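Local coordinates for protein MgGH51 (Meripilus giganteus, PDB 6ZPV) that probably releases terminal alpha-L-arabinofuranosyl residues from arabinose-containing polysaccharides by hydrolysis, as a fungal GH51 arabinofuranosidase, at residues 231-244 with 257-271. Numbering follows the deposited sequence.
With NAG (2-acetamido-2-deoxy-beta-D-glucopyranose), chain D; NAG (2-acetamido-2-deoxy-beta-D-glucopyranose), chain B; SO4 (sulfate ion), chain Q.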
ATOM      1  N   ASN A 231       3.103   4.708  10.495  1.00 10.87           N
ATOM      2  CA  ASN A 231       4.381   5.124  11.064  1.00 10.68           C
ATOM      3  C   ASN A 231       5.297   5.730  10.019  1.00 10.37           C
ATOM      4  O   ASN A 231       6.091   6.630  10.343  1.00 10.57           O
ATOM      5  CB  ASN A 231       5.092   3.957  11.704  1.00 11.50           C
ATOM      6  CG  ASN A 231       4.576   3.580  13.070  1.00 12.23           C
ATOM      7  OD1 ASN A 231       3.548   4.122  13.517  1.00 12.41           O
ATOM      8  ND2 ASN A 231       5.299   2.745  13.796  1.00 15.66           N
ATOM      9  N   ASN A 232       5.248   5.258   8.770  1.00 10.25           N
ATOM     10  CA  ASN A 232       6.192   5.762   7.744  1.00 10.43           C
ATOM     11  C   ASN A 232       5.985   7.242   7.422  1.00 10.35           C
ATOM     12  O   ASN A 232       6.855   7.847   6.798  1.00 10.97           O
ATOM     13  CB  ASN A 232       6.101   4.943   6.461  1.00 10.12           C
ATOM     14  CG  ASN A 232       7.404   4.873   5.698  1.00 10.08           C
ATOM     15  OD1 ASN A 232       8.447   4.536   6.295  1.00 11.20           O
ATOM     16  ND2 ASN A 232       7.366   5.240   4.419  1.00 11.09           N
ATOM     17  N   LEU A 233       4.866   7.848   7.825  1.00  9.98           N
ATOM     18  CA  LEU A 233       4.692   9.307   7.720  1.00 10.21           C
ATOM     19  C   LEU A 233       5.624  10.054   8.652  1.00  9.83           C
ATOM     20  O   LEU A 233       6.051  11.191   8.363  1.00 10.60           O
ATOM     21  CB  LEU A 233       3.237   9.631   8.140  1.00 11.23           C
ATOM     22  CG  LEU A 233       2.842  11.116   8.259  1.00 10.46           C
ATOM     23  CD1 LEU A 233       2.711  11.775   6.886  1.00 10.90           C
ATOM     24  CD2 LEU A 233       1.539  11.225   9.032  1.00 10.88           C
ATOM     25  N   GLU A 234       5.823   9.509   9.861  1.00 11.13           N
ATOM     26  CA  GLU A 234       6.270  10.271  11.015  1.00 10.78           C
ATOM     27  C   GLU A 234       7.756  10.591  11.024  1.00 11.03           C
ATOM     28  O   GLU A 234       8.153  11.648  11.578  1.00 11.73           O
ATOM     29  CB  GLU A 234       5.843   9.586  12.304  1.00 11.10           C
ATOM     30  CG  GLU A 234       4.329   9.651  12.526  1.00 11.57           C
ATOM     31  CD  GLU A 234       3.890   8.811  13.690  1.00 11.40           C
ATOM     32  OE1 GLU A 234       3.815   9.423  14.850  1.00 12.26           O
ATOM     33  OE2 GLU A 234       3.610   7.608  13.534  1.00 11.63           O
ATOM     34  N   GLY A 235       8.584   9.681  10.495  1.00 11.74           N
ATOM     35  CA  GLY A 235      10.030   9.798  10.725  1.00 13.14           C
ATOM     36  C   GLY A 235      10.438   9.376  12.098  1.00 11.85           C
ATOM     37  O   GLY A 235       9.605   9.254  13.000  1.00 11.44           O
ATOM     38  N   GLN A 236      11.738   9.197  12.269  1.00 12.23           N
ATOM     39  CA  GLN A 236      12.340   8.968  13.592  1.00 12.47           C
ATOM     40  C   GLN A 236      12.612  10.305  14.320  1.00 12.63           C
ATOM     41  O   GLN A 236      12.689  10.316  15.549  1.00 14.40           O
ATOM     42  CB  GLN A 236      13.603   8.138  13.418  1.00 13.01           C
ATOM     43  CG  GLN A 236      14.250   7.746  14.697  1.00 16.16           C
ATOM     44  CD  GLN A 236      13.393   6.854  15.588  1.00 17.76           C
ATOM     45  OE1 GLN A 236      12.563   6.031  15.116  1.00 20.09           O
ATOM     46  NE2 GLN A 236      13.546   7.042  16.892  1.00 19.25           N
ATOM     47  N   THR A 237      12.833  11.335  13.534  1.00 12.47           N
ATOM     48  CA  THR A 237      13.156  12.705  13.967  1.00 12.61           C
ATOM     49  C   THR A 237      12.430  13.654  13.044  1.00 11.86           C
ATOM     50  O   THR A 237      11.954  13.261  11.966  1.00 12.43           O
ATOM     51  CB  THR A 237      14.678  12.940  13.848  1.00 12.64           C
ATOM     52  OG1 THR A 237      15.019  12.786  12.471  1.00 12.76           O
ATOM     53  CG2 THR A 237      15.473  12.045  14.788  1.00 13.43           C
ATOM     54  N   THR A 238      12.383  14.931  13.404  1.00 12.22           N
ATOM     55  CA  THR A 238      11.774  15.946  12.518  1.00 12.73           C
ATOM     56  C   THR A 238      12.422  15.841  11.146  1.00 11.96           C
ATOM     57  O   THR A 238      11.725  15.895  10.094  1.00 12.39           O
ATOM     58  CB  THR A 238      11.914  17.330  13.133  1.00 13.43           C
ATOM     59  OG1 THR A 238      11.245  17.332  14.408  1.00 14.41           O
ATOM     60  CG2 THR A 238      11.349  18.397  12.239  1.00 13.26           C
ATOM     61  N   ALA A 239      13.750  15.725  11.084  1.00 12.26           N
ATOM     62  CA  ALA A 239      14.457  15.745   9.803  1.00 12.43           C
ATOM     63  C   ALA A 239      14.188  14.546   8.893  1.00 12.34           C
ATOM     64  O   ALA A 239      14.396  14.685   7.675  1.00 13.40           O
ATOM     65  CB  ALA A 239      15.959  15.837  10.033  1.00 13.67           C
ATOM     66  N   THR A 240      13.709  13.465   9.443  1.00 11.88           N
ATOM     67  CA  THR A 240      13.454  12.240   8.689  1.00 12.01           C
ATOM     68  C   THR A 240      11.965  11.990   8.410  1.00 11.04           C
ATOM     69  O   THR A 240      11.636  10.922   7.873  1.00 11.85           O
ATOM     70  CB  THR A 240      14.135  11.021   9.298  1.00 12.13           C
ATOM     71  OG1 THR A 240      13.723  10.882  10.667  1.00 13.05           O
ATOM     72  CG2 THR A 240      15.661  11.090   9.181  1.00 13.21           C
ATOM     73  N   ARG A 241      11.113  12.963   8.696  1.00 11.29           N
ATOM     74  CA  ARG A 241       9.685  12.852   8.395  1.00 11.41           C
ATOM     75  C   ARG A 241       9.447  12.745   6.872  1.00 10.70           C
ATOM     76  O   ARG A 241      10.265  13.154   6.056  1.00 11.25           O
ATOM     77  CB  ARG A 241       8.982  14.095   8.939  1.00 10.93           C
ATOM     78  CG  ARG A 241       9.235  15.373   8.131  1.00 11.12           C
ATOM     79  CD  ARG A 241       8.727  16.607   8.875  1.00 11.58           C
ATOM     80  NE  ARG A 241       8.807  17.827   8.096  1.00 11.61           N
ATOM     81  CZ  ARG A 241       9.901  18.547   7.866  1.00 11.48           C
ATOM     82  NH1 ARG A 241      11.063  18.176   8.403  1.00 11.90           N
ATOM     83  NH2 ARG A 241       9.845  19.595   7.059  1.00 12.10           N
ATOM     84  N   TRP A 242       8.270  12.229   6.524  1.00 10.52           N
ATOM     85  CA  TRP A 242       7.855  12.278   5.105  1.00 10.45           C
ATOM     86  C   TRP A 242       7.584  13.754   4.757  1.00 10.16           C
ATOM     87  O   TRP A 242       6.913  14.443   5.525  1.00 11.08           O
ATOM     88  CB  TRP A 242       6.642  11.380   4.931  1.00 10.49           C
ATOM     89  CG  TRP A 242       6.142  11.248   3.519  1.00 10.21           C
ATOM     90  CD1 TRP A 242       6.520  10.316   2.606  1.00 10.44           C
ATOM     91  CD2 TRP A 242       5.167  12.074   2.855  1.00  9.88           C
ATOM     92  NE1 TRP A 242       5.869  10.490   1.431  1.00 10.52           N
ATOM     93  CE2 TRP A 242       5.014  11.539   1.545  1.00 10.08           C
ATOM     94  CE3 TRP A 242       4.356  13.136   3.243  1.00 10.64           C
ATOM     95  CZ2 TRP A 242       4.095  12.091   0.643  1.00 11.16           C
ATOM     96  CZ3 TRP A 242       3.457  13.660   2.336  1.00 11.23           C
ATOM     97  CH2 TRP A 242       3.311  13.136   1.057  1.00 11.34           C
ATOM     98  N   GLN A 243       8.015  14.170   3.571  1.00 10.42           N
ATOM     99  CA  GLN A 243       7.790  15.527   3.036  1.00 10.53           C
ATOM    100  C   GLN A 243       7.253  15.439   1.635  1.00 10.06           C
ATOM    101  O   GLN A 243       7.946  14.880   0.738  1.00 11.01           O
ATOM    102  CB  GLN A 243       9.083  16.385   3.057  1.00 10.49           C
ATOM    103  CG  GLN A 243       9.646  16.618   4.434  1.00 10.83           C
ATOM    104  CD  GLN A 243      10.742  17.685   4.441  1.00 11.91           C
ATOM    105  OE1 GLN A 243      10.505  18.785   3.921  1.00 12.60           O
ATOM    106  NE2 GLN A 243      11.877  17.407   5.043  1.00 13.35           N
ATOM    107  N   TRP A 244       6.118  16.047   1.363  1.00 10.25           N
ATOM    108  CA  TRP A 244       5.469  15.864   0.055  1.00 10.64           C
ATOM    109  C   TRP A 244       6.336  16.345  -1.107  1.00 10.75           C
ATOM    110  O   TRP A 244       6.380  15.687  -2.173  1.00 10.82           O
ATOM    111  CB  TRP A 244       4.117  16.661   0.020  1.00 12.39           C
ATOM    112  CG  TRP A 244       4.222  18.133  -0.174  1.00 11.43           C
ATOM    113  CD1 TRP A 244       4.461  19.082   0.781  1.00 11.94           C
ATOM    114  CD2 TRP A 244       4.190  18.825  -1.439  1.00 12.24           C
ATOM    115  NE1 TRP A 244       4.625  20.320   0.191  1.00 12.50           N
ATOM    116  CE2 TRP A 244       4.473  20.182  -1.157  1.00 12.15           C
ATOM    117  CE3 TRP A 244       4.057  18.420  -2.779  1.00 12.48           C
ATOM    118  CZ2 TRP A 244       4.585  21.128  -2.191  1.00 13.73           C
ATOM    119  CZ3 TRP A 244       4.195  19.358  -3.764  1.00 13.14           C
ATOM    120  CH2 TRP A 244       4.458  20.711  -3.488  1.00 13.69           C
ATOM    121  N   ARG A 257      14.470   9.042   1.595  1.00 10.96           N
ATOM    122  CA  ARG A 257      14.534   9.200   3.039  1.00 10.55           C
ATOM    123  C   ARG A 257      14.601   7.814   3.640  1.00 11.42           C
ATOM    124  O   ARG A 257      14.046   6.840   3.102  1.00 12.11           O
ATOM    125  CB  ARG A 257      13.329   9.985   3.600  1.00 10.89           C
ATOM    126  CG  ARG A 257      11.951   9.467   3.198  1.00 10.27           C
ATOM    127  CD  ARG A 257      10.844  10.238   3.885  1.00 10.50           C
ATOM    128  NE  ARG A 257      10.693   9.897   5.298  1.00 10.39           N
ATOM    129  CZ  ARG A 257       9.839   9.027   5.787  1.00 10.09           C
ATOM    130  NH1 ARG A 257       9.067   8.265   5.019  1.00 10.63           N
ATOM    131  NH2 ARG A 257       9.757   8.894   7.102  1.00 10.90           N
ATOM    132  N   VAL A 258      15.207   7.743   4.811  1.00 11.70           N
ATOM    133  CA  VAL A 258      15.126   6.550   5.649  1.00 12.57           C
ATOM    134  C   VAL A 258      13.743   6.498   6.259  1.00 11.35           C
ATOM    135  O   VAL A 258      13.359   7.426   6.957  1.00 12.30           O
ATOM    136  CB  VAL A 258      16.228   6.534   6.704  1.00 13.46           C
ATOM    137  CG1 VAL A 258      16.071   5.307   7.598  1.00 15.68           C
ATOM    138  CG2 VAL A 258      17.629   6.572   6.037  1.00 17.02           C
ATOM    139  N   GLY A 259      13.005   5.428   5.965  1.00 12.41           N
ATOM    140  CA  GLY A 259      11.672   5.253   6.511  1.00 12.51           C
ATOM    141  C   GLY A 259      11.710   4.596   7.888  1.00 12.74           C
ATOM    142  O   GLY A 259      12.759   4.517   8.526  1.00 14.84           O
ATOM    143  N   ASP A 260      10.556   4.128   8.319  1.00 12.75           N
ATOM    144  CA  ASP A 260      10.414   3.667   9.695  1.00 13.92           C
ATOM    145  C   ASP A 260      10.425   2.142   9.822  1.00 13.69           C
ATOM    146  O   ASP A 260      10.100   1.650  10.885  1.00 18.04           O
ATOM    147  CB  ASP A 260       9.221   4.498  10.235  1.00 18.25           C
ATOM    148  CG  ASP A 260       9.540   6.118  10.203  1.00 18.91           C
ATOM    149  OD1 ASP A 260      10.643   6.524  10.912  1.00 17.74           O
ATOM    150  OD2 ASP A 260       8.862   6.976   9.357  1.00 13.80           O
ATOM    151  N   TRP A 261      10.870   1.446   8.774  1.00 12.20           N
ATOM    152  CA  TRP A 261      10.819  -0.023   8.687  1.00 12.90           C
ATOM    153  C   TRP A 261      12.151  -0.630   8.272  1.00 13.47           C
ATOM    154  O   TRP A 261      12.186  -1.770   7.816  1.00 14.47           O
ATOM    155  CB  TRP A 261       9.613  -0.456   7.812  1.00 12.59           C
ATOM    156  CG  TRP A 261       8.320  -0.009   8.408  1.00 11.81           C
ATOM    157  CD1 TRP A 261       7.521   0.987   7.992  1.00 12.20           C
ATOM    158  CD2 TRP A 261       7.735  -0.515   9.635  1.00 11.64           C
ATOM    159  NE1 TRP A 261       6.461   1.128   8.830  1.00 11.43           N
ATOM    160  CE2 TRP A 261       6.562   0.229   9.852  1.00 11.87           C
ATOM    161  CE3 TRP A 261       8.065  -1.545  10.522  1.00 13.30           C
ATOM    162  CZ2 TRP A 261       5.710  -0.009  10.922  1.00 12.81           C
ATOM    163  CZ3 TRP A 261       7.215  -1.787  11.595  1.00 14.23           C
ATOM    164  CH2 TRP A 261       6.039  -1.017  11.786  1.00 13.89           C
ATOM    165  N   GLY A 262      13.238   0.118   8.488  1.00 13.15           N
ATOM    166  CA  GLY A 262      14.595  -0.402   8.338  1.00 14.41           C
ATOM    167  C   GLY A 262      15.232  -0.195   6.995  1.00 13.73           C
ATOM    168  O   GLY A 262      16.373  -0.578   6.812  1.00 16.93           O
ATOM    169  N   TYR A 263      14.538   0.421   6.036  1.00 12.46           N
ATOM    170  CA  TYR A 263      15.076   0.590   4.675  1.00 12.26           C
ATOM    171  C   TYR A 263      14.860   1.992   4.130  1.00 11.82           C
ATOM    172  O   TYR A 263      13.953   2.747   4.513  1.00 11.67           O
ATOM    173  CB  TYR A 263      14.541  -0.503   3.728  1.00 12.79           C
ATOM    174  CG  TYR A 263      13.046  -0.583   3.588  1.00 11.41           C
ATOM    175  CD1 TYR A 263      12.366   0.152   2.622  1.00 11.30           C
ATOM    176  CD2 TYR A 263      12.296  -1.416   4.380  1.00 11.87           C
ATOM    177  CE1 TYR A 263      10.986   0.057   2.457  1.00 11.41           C
ATOM    178  CE2 TYR A 263      10.925  -1.515   4.273  1.00 11.26           C
ATOM    179  CZ  TYR A 263      10.267  -0.771   3.320  1.00 11.04           C
ATOM    180  OH  TYR A 263       8.905  -0.937   3.208  1.00 11.48           O
ATOM    181  N   VAL A 264      15.711   2.313   3.171  1.00 12.39           N
ATOM    182  CA  VAL A 264      15.587   3.560   2.405  1.00 11.81           C
ATOM    183  C   VAL A 264      14.366   3.521   1.499  1.00 11.05           C
ATOM    184  O   VAL A 264      14.161   2.544   0.777  1.00 12.19           O
ATOM    185  CB  VAL A 264      16.866   3.830   1.594  1.00 11.88           C
ATOM    186  CG1 VAL A 264      16.725   5.031   0.713  1.00 12.55           C
ATOM    187  CG2 VAL A 264      18.055   3.973   2.527  1.00 15.11           C
ATOM    188  N   ASN A 265      13.604   4.613   1.517  1.00  9.98           N
ATOM    189  CA  ASN A 265      12.581   4.871   0.514  1.00 10.07           C
ATOM    190  C   ASN A 265      13.166   5.786  -0.554  1.00 10.11           C
ATOM    191  O   ASN A 265      13.724   6.823  -0.267  1.00 10.84           O
ATOM    192  CB  ASN A 265      11.371   5.550   1.142  1.00 10.52           C
ATOM    193  CG  ASN A 265      10.515   4.760   2.079  1.00 10.29           C
ATOM    194  OD1 ASN A 265       9.335   5.141   2.265  1.00 11.22           O
ATOM    195  ND2 ASN A 265      11.018   3.707   2.717  1.00 11.44           N
ATOM    196  N   THR A 266      12.958   5.394  -1.825  1.00 10.24           N
ATOM    197  CA  THR A 266      13.392   6.234  -2.945  1.00 10.27           C
ATOM    198  C   THR A 266      12.529   7.498  -3.080  1.00  9.93           C
ATOM    199  O   THR A 266      13.003   8.470  -3.694  1.00 10.49           O
ATOM    200  CB  THR A 266      13.335   5.484  -4.261  1.00 10.70           C
ATOM    201  OG1 THR A 266      11.966   5.200  -4.644  1.00 10.68           O
ATOM    202  CG2 THR A 266      14.182   4.228  -4.294  1.00 10.59           C
ATOM    203  N   ASP A 267      11.285   7.429  -2.604  1.00 10.19           N
ATOM    204  CA  ASP A 267      10.243   8.435  -2.884  1.00 10.03           C
ATOM    205  C   ASP A 267       9.905   8.482  -4.371  1.00  9.90           C
ATOM    206  O   ASP A 267       9.244   9.451  -4.807  1.00 10.51           O
ATOM    207  CB  ASP A 267      10.548   9.776  -2.232  1.00 10.52           C
ATOM    208  CG  ASP A 267      10.258   9.810  -0.728  1.00 10.62           C
ATOM    209  OD1 ASP A 267       9.414   8.980  -0.287  1.00 11.23           O
ATOM    210  OD2 ASP A 267      10.827  10.691  -0.054  1.00 11.49           O
ATOM    211  N   GLY A 268      10.265   7.440  -5.139  1.00 10.08           N
ATOM    212  CA  GLY A 268       9.745   7.297  -6.485  1.00 10.21           C
ATOM    213  C   GLY A 268       8.249   7.104  -6.507  1.00  9.56           C
ATOM    214  O   GLY A 268       7.602   7.517  -7.470  1.00 10.41           O
ATOM    215  N   LEU A 269       7.731   6.438  -5.488  1.00 10.69           N
ATOM    216  CA  LEU A 269       6.293   6.372  -5.244  1.00 10.70           C
ATOM    217  C   LEU A 269       5.955   7.642  -4.468  1.00 10.61           C
ATOM    218  O   LEU A 269       6.088   7.666  -3.234  1.00 11.04           O
ATOM    219  CB  LEU A 269       5.919   5.125  -4.481  1.00 11.26           C
ATOM    220  CG  LEU A 269       4.438   4.988  -4.118  1.00 11.81           C
ATOM    221  CD1 LEU A 269       3.573   5.018  -5.331  1.00 14.60           C
ATOM    222  CD2 LEU A 269       4.221   3.712  -3.308  1.00 13.50           C
ATOM    223  N   GLY A 270       5.632   8.700  -5.189  1.00 10.16           N
ATOM    224  CA  GLY A 270       5.409  10.007  -4.607  1.00 10.12           C
ATOM    225  C   GLY A 270       3.996  10.511  -4.779  1.00 10.32           C
ATOM    226  O   GLY A 270       3.103   9.794  -5.267  1.00 10.46           O
ATOM    227  N   LEU A 271       3.748  11.740  -4.316  1.00 10.61           N
ATOM    228  CA  LEU A 271       2.359  12.216  -4.202  1.00 10.41           C
ATOM    229  C   LEU A 271       1.632  12.115  -5.544  1.00 10.29           C
ATOM    230  O   LEU A 271       0.443  11.725  -5.539  1.00 10.90           O
ATOM    231  CB  LEU A 271       2.351  13.623  -3.605  1.00 10.68           C
ATOM    232  CG  LEU A 271       0.982  14.246  -3.346  1.00 10.73           C
ATOM    233  CD1 LEU A 271       0.055  13.334  -2.537  1.00 11.01           C
ATOM    234  CD2 LEU A 271       1.120  15.560  -2.617  1.00 11.36           C
TER
HETATM  235  C1  NAG D   1      10.444  20.564   0.982  1.00 14.06           C
HETATM  236  C2  NAG D   1      11.942  20.751   0.821  1.00 14.54           C
HETATM  237  C3  NAG D   1      12.530  21.229   2.155  1.00 14.97           C
HETATM  238  C4  NAG D   1      11.807  22.486   2.646  1.00 15.05           C
HETATM  239  C5  NAG D   1      10.294  22.198   2.728  1.00 13.94           C
HETATM  240  C6  NAG D   1       9.475  23.462   3.130  1.00 15.38           C
HETATM  241  C7  NAG D   1      13.246  19.496  -0.816  1.00 26.68           C
HETATM  242  C8  NAG D   1      13.911  18.212  -1.163  1.00 22.60           C
HETATM  243  N2  NAG D   1      12.625  19.547   0.370  1.00 15.72           N
HETATM  244  O3  NAG D   1      13.955  21.507   2.014  1.00 18.20           O
HETATM  245  O4  NAG D   1      12.286  22.770   3.972  1.00 15.57           O
HETATM  246  O5  NAG D   1       9.855  21.829   1.431  1.00 14.58           O
HETATM  247  O6  NAG D   1       8.049  23.165   3.280  1.00 16.96           O
HETATM  248  O7  NAG D   1      13.339  20.446  -1.514  1.00 39.12           O
HETATM  249  C1  NAG B   2      12.658  24.152   4.176  1.00 14.94           C
HETATM  250  C2  NAG B   2      12.751  24.395   5.662  1.00 17.31           C
HETATM  251  C3  NAG B   2      13.266  25.855   5.888  1.00 18.79           C
HETATM  252  C4  NAG B   2      14.473  26.136   5.026  1.00 18.97           C
HETATM  253  C5  NAG B   2      14.353  25.727   3.582  1.00 18.14           C
HETATM  254  C6  NAG B   2      15.640  25.856   2.733  1.00 24.98           C
HETATM  255  C7  NAG B   2      10.920  23.182   6.821  1.00 18.53           C
HETATM  256  C8  NAG B   2       9.517  23.203   7.291  1.00 20.30           C
HETATM  257  N2  NAG B   2      11.430  24.290   6.248  1.00 16.74           N
HETATM  258  O3  NAG B   2      13.454  26.054   7.249  1.00 20.55           O
HETATM  259  O4  NAG B   2      14.737  27.571   5.055  1.00 22.13           O
HETATM  260  O5  NAG B   2      13.919  24.353   3.566  1.00 17.80           O
HETATM  261  O6  NAG B   2      16.584  24.875   3.342  1.00 30.64           O
HETATM  262  O7  NAG B   2      11.472  22.088   6.879  1.00 19.69           O
HETATM  263  S   SO4 Q 727      14.110  16.863  16.501  0.44 17.17           S
HETATM  264  O1  SO4 Q 727      15.372  17.132  15.826  0.70 22.41           O
HETATM  265  O2  SO4 Q 727      13.157  18.051  16.177  0.70 18.08           O
HETATM  266  O3  SO4 Q 727      14.312  16.836  17.949  0.70 25.06           O
HETATM  267  O4  SO4 Q 727      13.693  15.591  15.991  0.70 16.30           O
HETATM  268  O   HOH W   1       7.979   2.054  12.821  1.00 23.68           O
HETATM  269  O   HOH W   2       9.473   2.438   4.800  1.00 10.52           O
HETATM  270  O   HOH W   3      11.429   5.170  12.964  1.00 27.42           O
HETATM  271  O   HOH W   4       6.705   8.757  -0.788  1.00 12.04           O
HETATM  272  O   HOH W   5       9.839  12.729   1.619  1.00 12.27           O
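Arg257 reaches from a two-stranded beta-hairpin (257-258 with 264-265) to the carbonyls of Thr240 and Asn232, in the connection between strand 224-227 and helix 271-281 of the (beta/alpha)8 barrel characteristic of clan GH-A. Its chain bends at chi3 (-75°), which turns the guanidinium side-on to Thr240: NE and NH2 both grip the carbonyl O of Thr240, each at 2.9 Å and in the guanidinium plane. NH1 bonds to Asn232 O at 2.9 Å, tilted out of that plane. Gly259 CA lies over one guanidinium face and Trp242 N over the other, while the Trp242 ring stands almost perpendicular to it. An arginine suits this place because its several N-H groups can bind two loop carbonyls and still pair with a carboxylate; a leucine here would probably leave Thr240 O and Asn232 O without these donors and Asp260 without its charged mate.

The Asp260 carboxylate suits a site with two donors: OD2 takes Arg257 NH2 in a 3.1 Å salt bridge and Gly235 N from the opposite face. Gly235 has a positive phi, and a CB there would collide with Arg241 N. The Asn232 amide offers one acceptor and one donor: OD1 receives Asp260 N nearly along the C=O axis, and ND2 donates to Asn265 OD1 (2.9 Å), the two amide planes 37° apart. Glu23 holds both Asn232 N and Trp261 NE1. Arg241 NH2 hydrogen-bonds O7 of an N-acetylglucosamine. Between Trp242 and the segment after the hairpin, a water accepts from Trp242 NE1 at 2.9 Å and donates to Asp267 OD1 and Leu269 O.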